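Local coordinates for cyanuric acid amidohydrolase (Azorhizobium caulinodans, PDB 4NQ3) that catalyses the hydrolytic opening of the s-triazine ring of cyanuric acid, giving carboxybiuret, which loses carbon dioxide spontaneously to become biuret, at the interface of chains A and B and the interface of chains A and C. Numbering follows the deposited sequence. Chains: chain A/B/C, Cyanuric acid amidohydrolase.

Contact 1: the interface of chains A and B. Residues chain A 298, 300; chain B 11, 42, 82, 86-88.
A bend at the third side-chain torsion of A:Arg298 (chi3 -114°) swings its guanidinium toward B:Glu42, whose own chain is bent at its second torsion and brings the carboxylate to meet it. The two residues join neighbouring subunits of the homotetramer formed by this member of the cyclic amide hydrolase family, and they illustrate how one arginine can serve several acceptors on a partner at once. The side chains cross at about a right angle, with the guanidinium and carboxylate planes turned 77° apart, and the carboxyl carbon of B:Glu42 lies at the edge of the guanidinium. NH1 of A:Arg298 and OE1 of B:Glu42 are paired as a salt bridge, but the model sets them too close and the detail of that bond is doubtful. NH2 of A:Arg298 donates to OE2 of B:Glu42 at 3.2 Å; that oxygen lies in the guanidinium plane but is met from above the carboxylate plane. The same NH2 of A:Arg298 gives a second bond, 2.9 Å long, to the backbone O of B:Thr11, bent to 130° at the hydrogen and arriving above the carbonyl plane. The ring of B:Pro88 lies across the arginine chain, its CG close to NH2. At the other end of A:Arg298, where the short strand 297-298 finishes, the hydroxyl OG of B:Ser87 donates to the backbone O of A:Arg298 at 2.8 Å, in the carbonyl plane and on a lone pair.

A:Thr300 turns its two branches to different tasks. The methyl CG2 of A:Thr300 packs 3.6 Å from CG of B:Glu42 and also lies over the rim of one face of the guanidinium. The hydroxyl OG1 makes a weak hydrogen bond to the backbone O of B:Thr82. A water reinforces this link: it is held by N and OG1 of A:Thr300 and reaches the carbonyls of B:Thr82 and of the selenomethionine B:Met86, the latter with 2.7 Å between the water and O.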
loop_
_atom_site.group_PDB
_atom_site.type_symbol
_atom_site.label_atom_id
_atom_site.label_comp_id
_atom_site.label_asym_id
_atom_site.label_seq_id
_atom_site.Cartn_x
_atom_site.Cartn_y
_atom_site.Cartn_z
ATOM N N ARG A 298 -17.925 -5.217 13.749
ATOM C CA ARG A 298 -17.428 -4.227 12.796
ATOM C C ARG A 298 -16.235 -4.777 12.042
ATOM O O ARG A 298 -15.520 -5.636 12.549
ATOM C CB ARG A 298 -17.052 -2.909 13.475
ATOM C CG ARG A 298 -15.596 -2.797 13.935
ATOM C CD ARG A 298 -15.378 -1.549 14.811
ATOM N NE ARG A 298 -14.500 -0.588 14.158
ATOM C CZ ARG A 298 -13.218 -0.401 14.468
ATOM N NH1 ARG A 298 -12.495 0.499 13.803
ATOM N NH2 ARG A 298 -12.655 -1.103 15.446
ATOM N N THR A 300 -13.034 -3.368 9.118
ATOM C CA THR A 300 -12.330 -2.128 8.822
ATOM C C THR A 300 -12.052 -1.926 7.336
ATOM O O THR A 300 -11.218 -1.093 6.975
ATOM C CB THR A 300 -10.982 -2.070 9.556
ATOM O OG1 THR A 300 -10.110 -3.059 9.003
ATOM C CG2 THR A 300 -11.151 -2.322 11.058
ATOM N N THR B 11 -14.350 -2.990 20.320
ATOM C CA THR B 11 -13.709 -1.673 20.305
ATOM C C THR B 11 -13.989 -0.998 18.957
ATOM O O THR B 11 -14.052 -1.672 17.911
ATOM C CB THR B 11 -12.171 -1.753 20.513
ATOM O OG1 THR B 11 -11.543 -2.294 19.348
ATOM C CG2 THR B 11 -11.816 -2.617 21.708
ATOM N N GLU B 42 -6.371 -1.879 14.712
ATOM C CA GLU B 42 -6.505 -1.530 13.292
ATOM C C GLU B 42 -5.242 -1.135 12.500
ATOM O O GLU B 42 -5.349 -0.732 11.331
ATOM C CB GLU B 42 -7.503 -0.387 13.172
ATOM C CG GLU B 42 -8.914 -0.795 13.469
ATOM C CD GLU B 42 -9.661 0.229 14.302
ATOM O OE1 GLU B 42 -10.225 1.188 13.710
ATOM O OE2 GLU B 42 -9.689 0.052 15.551
ATOM N N THR B 82 -5.708 -5.907 11.278
ATOM C CA THR B 82 -7.024 -6.532 11.204
ATOM C C THR B 82 -7.570 -6.471 9.788
ATOM O O THR B 82 -8.481 -5.702 9.496
ATOM C CB THR B 82 -8.028 -5.885 12.158
ATOM O OG1 THR B 82 -8.313 -4.557 11.713
ATOM C CG2 THR B 82 -7.457 -5.833 13.544
HETATM N N MSE B 86 -11.774 -9.398 9.687
HETATM C CA MSE B 86 -11.374 -9.614 11.063
HETATM C C MSE B 86 -11.783 -8.398 11.860
HETATM O O MSE B 86 -11.494 -7.276 11.460
HETATM C CB MSE B 86 -9.875 -9.857 11.160
HETATM C CG MSE B 86 -9.487 -10.803 12.273
HETATM SE SE MSE B 86 -7.561 -10.816 12.583
HETATM C CE MSE B 86 -6.942 -10.793 10.734
ATOM N N SER B 87 -12.485 -8.621 12.966
ATOM C CA SER B 87 -13.043 -7.536 13.764
ATOM C C SER B 87 -12.216 -7.231 14.997
ATOM O O SER B 87 -11.967 -8.117 15.800
ATOM C CB SER B 87 -14.456 -7.876 14.194
ATOM O OG SER B 87 -14.960 -6.835 14.999
ATOM N N PRO B 88 -11.781 -5.977 15.152
ATOM C CA PRO B 88 -10.966 -5.543 16.297
ATOM C C PRO B 88 -11.657 -5.783 17.651
ATOM O O PRO B 88 -12.837 -5.435 17.845
ATOM C CB PRO B 88 -10.792 -4.040 16.057
ATOM C CG PRO B 88 -11.042 -3.862 14.615
ATOM C CD PRO B 88 -12.089 -4.862 14.248
HETATM O O HOH W 1 -11.426 -5.657 9.249
#

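Contact 2: the interface of chains A and C. Residues chain A 44, 46-48, 184, 308; chain C 303, 305-306.
C:Ser305 sets its small side chain against the loop of A:Cys46, A:Val47 and A:Asn48, and shows how a serine can join two subunits through both its hydroxyl and its backbone. With OG anti to the carbonyl carbon (chi1 -57°), the hydroxyl of C:Ser305 accepts a nearly straight bond from the backbone N of A:Val47, 3.0 Å from N to OG. CB of the serine packs beside CB of A:Cys46. The backbone N of C:Ser305 donates to the side-chain carbonyl OD1 of A:Asn48 at 3.1 Å, coming from above the carbonyl plane. The amide ND2 of A:Asn44 reaches that OD1 of A:Asn48 from the opposite face, 3.0 Å from ND2 to OD1, with the oxygen lying in the amide plane of A:Asn44. One oxygen is thus gripped from two sides, by its own chain and by the partner. The other end of the A:Asn44 amide is fixed too, since OD1 of A:Asn44 accepts from N of A:Cys46 at 2.8 Å.

C:Asp303, at the end of the 3-10 helix 301-303, presents its backbone O to A:Val47 and A:Asn48, lying 3.4 Å from CB of A:Asn48. C:Asp306 is poorly ordered; its carboxylate OD1 receives at most a weak bond from ND2 of A:Asn44, the amide and carboxylate planes turned 62° apart.

Replacing A:Asn48 by an alanine would probably leave the backbone N of C:Ser305 without its acceptor and the amide of A:Asn44 freer to turn. The contact joins two subunits of the homotetramer and, since A:Gly45 in this loop belongs to the barbituric acid pocket, may also steady one wall of the active site.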
loop_
_atom_site.group_PDB
_atom_site.type_symbol
_atom_site.label_atom_id
_atom_site.label_comp_id
_atom_site.label_asym_id
_atom_site.label_seq_id
_atom_site.Cartn_x
_atom_site.Cartn_y
_atom_site.Cartn_z
ATOM N N ASN A 44 -3.180 -5.529 -8.607
ATOM C CA ASN A 44 -3.905 -5.166 -7.388
ATOM C C ASN A 44 -5.405 -5.234 -7.560
ATOM O O ASN A 44 -6.154 -5.041 -6.593
ATOM C CB ASN A 44 -3.487 -3.779 -6.874
ATOM C CG ASN A 44 -3.771 -2.658 -7.847
ATOM O OD1 ASN A 44 -4.543 -2.801 -8.793
ATOM N ND2 ASN A 44 -3.152 -1.510 -7.601
ATOM N N CYS A 46 -7.328 -3.204 -9.075
ATOM C CA CYS A 46 -8.055 -1.945 -9.031
ATOM C C CYS A 46 -7.793 -1.109 -10.278
ATOM O O CYS A 46 -7.829 -1.643 -11.402
ATOM C CB CYS A 46 -7.713 -1.182 -7.754
ATOM S SG CYS A 46 -8.158 -2.167 -6.253
ATOM N N VAL A 47 -7.555 0.189 -10.136
ATOM C CA VAL A 47 -7.499 0.983 -11.353
ATOM C C VAL A 47 -6.201 0.750 -12.105
ATOM O O VAL A 47 -6.223 0.376 -13.279
ATOM C CB VAL A 47 -7.656 2.474 -11.094
ATOM C CG1 VAL A 47 -7.456 3.216 -12.405
ATOM C CG2 VAL A 47 -9.031 2.775 -10.522
ATOM N N ASN A 48 -5.077 0.997 -11.436
ATOM C CA ASN A 48 -3.740 0.849 -12.022
ATOM C C ASN A 48 -3.202 -0.560 -11.881
ATOM O O ASN A 48 -2.183 -0.795 -11.242
ATOM C CB ASN A 48 -2.784 1.827 -11.365
ATOM C CG ASN A 48 -2.676 1.610 -9.852
ATOM O OD1 ASN A 48 -3.562 1.019 -9.215
ATOM N ND2 ASN A 48 -1.623 2.145 -9.265
HETATM N N MSE A 184 -15.231 2.035 -10.967
HETATM C CA MSE A 184 -15.204 0.573 -11.093
HETATM C C MSE A 184 -16.451 -0.019 -10.453
HETATM O O MSE A 184 -17.039 -0.985 -10.970
HETATM C CB MSE A 184 -13.957 -0.027 -10.449
HETATM C CG MSE A 184 -12.676 0.393 -11.098
HETATM SE SE MSE A 184 -11.228 -0.739 -10.470
HETATM C CE MSE A 184 -10.558 0.323 -9.009
ATOM N N SER A 308 -7.081 -0.935 -0.400
ATOM C CA SER A 308 -8.407 -0.720 -1.004
ATOM C C SER A 308 -9.404 -1.854 -0.656
ATOM O O SER A 308 -9.041 -3.028 -0.687
ATOM C CB SER A 308 -8.236 -0.573 -2.525
ATOM O OG SER A 308 -9.472 -0.673 -3.185
ATOM N N ASP C 303 -4.999 8.033 -10.138
ATOM C CA ASP C 303 -5.329 6.746 -10.746
ATOM C C ASP C 303 -4.670 5.603 -9.974
ATOM O O ASP C 303 -4.698 4.457 -10.412
ATOM C CB ASP C 303 -4.896 6.719 -12.226
ATOM C CG ASP C 303 -5.690 7.706 -13.108
ATOM O OD1 ASP C 303 -6.919 7.826 -12.913
ATOM O OD2 ASP C 303 -5.099 8.365 -14.000
ATOM N N SER C 305 -4.290 3.104 -6.981
ATOM C CA SER C 305 -5.040 2.380 -5.955
ATOM C C SER C 305 -4.201 1.838 -4.779
ATOM O O SER C 305 -4.754 1.336 -3.803
ATOM C CB SER C 305 -5.774 1.204 -6.617
ATOM O OG SER C 305 -6.638 1.617 -7.673
ATOM N N ASP C 306 -2.880 1.933 -4.859
ATOM C CA ASP C 306 -2.008 1.444 -3.783
ATOM C C ASP C 306 -1.707 2.562 -2.821
ATOM O O ASP C 306 -1.813 2.410 -1.615
ATOM C CB ASP C 306 -0.685 0.877 -4.329
ATOM C CG ASP C 306 -0.870 -0.387 -5.175
ATOM O OD1 ASP C 306 -1.599 -1.313 -4.737
ATOM O OD2 ASP C 306 -0.267 -0.454 -6.273
#

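About 23 Å separates the C-alpha centres of contact 1 and contact 2. The segment from strand 297-298 to residue 306 supplies A:Arg298 and A:Thr300 to contact 1 and the chain C residues to contact 2, while the loop after strand 34-41 contributes B:Glu42 to contact 1 and A:Asn44 to A:Asn48 to contact 2. One subunit thus uses these two segments towards two different neighbours, which contributes to building the tetramer. The centre of contact 2 lies about 12 Å from A:Ser226 and that of contact 1 about 15 Å from B:Ser226, though the structure alone does not show any coupling.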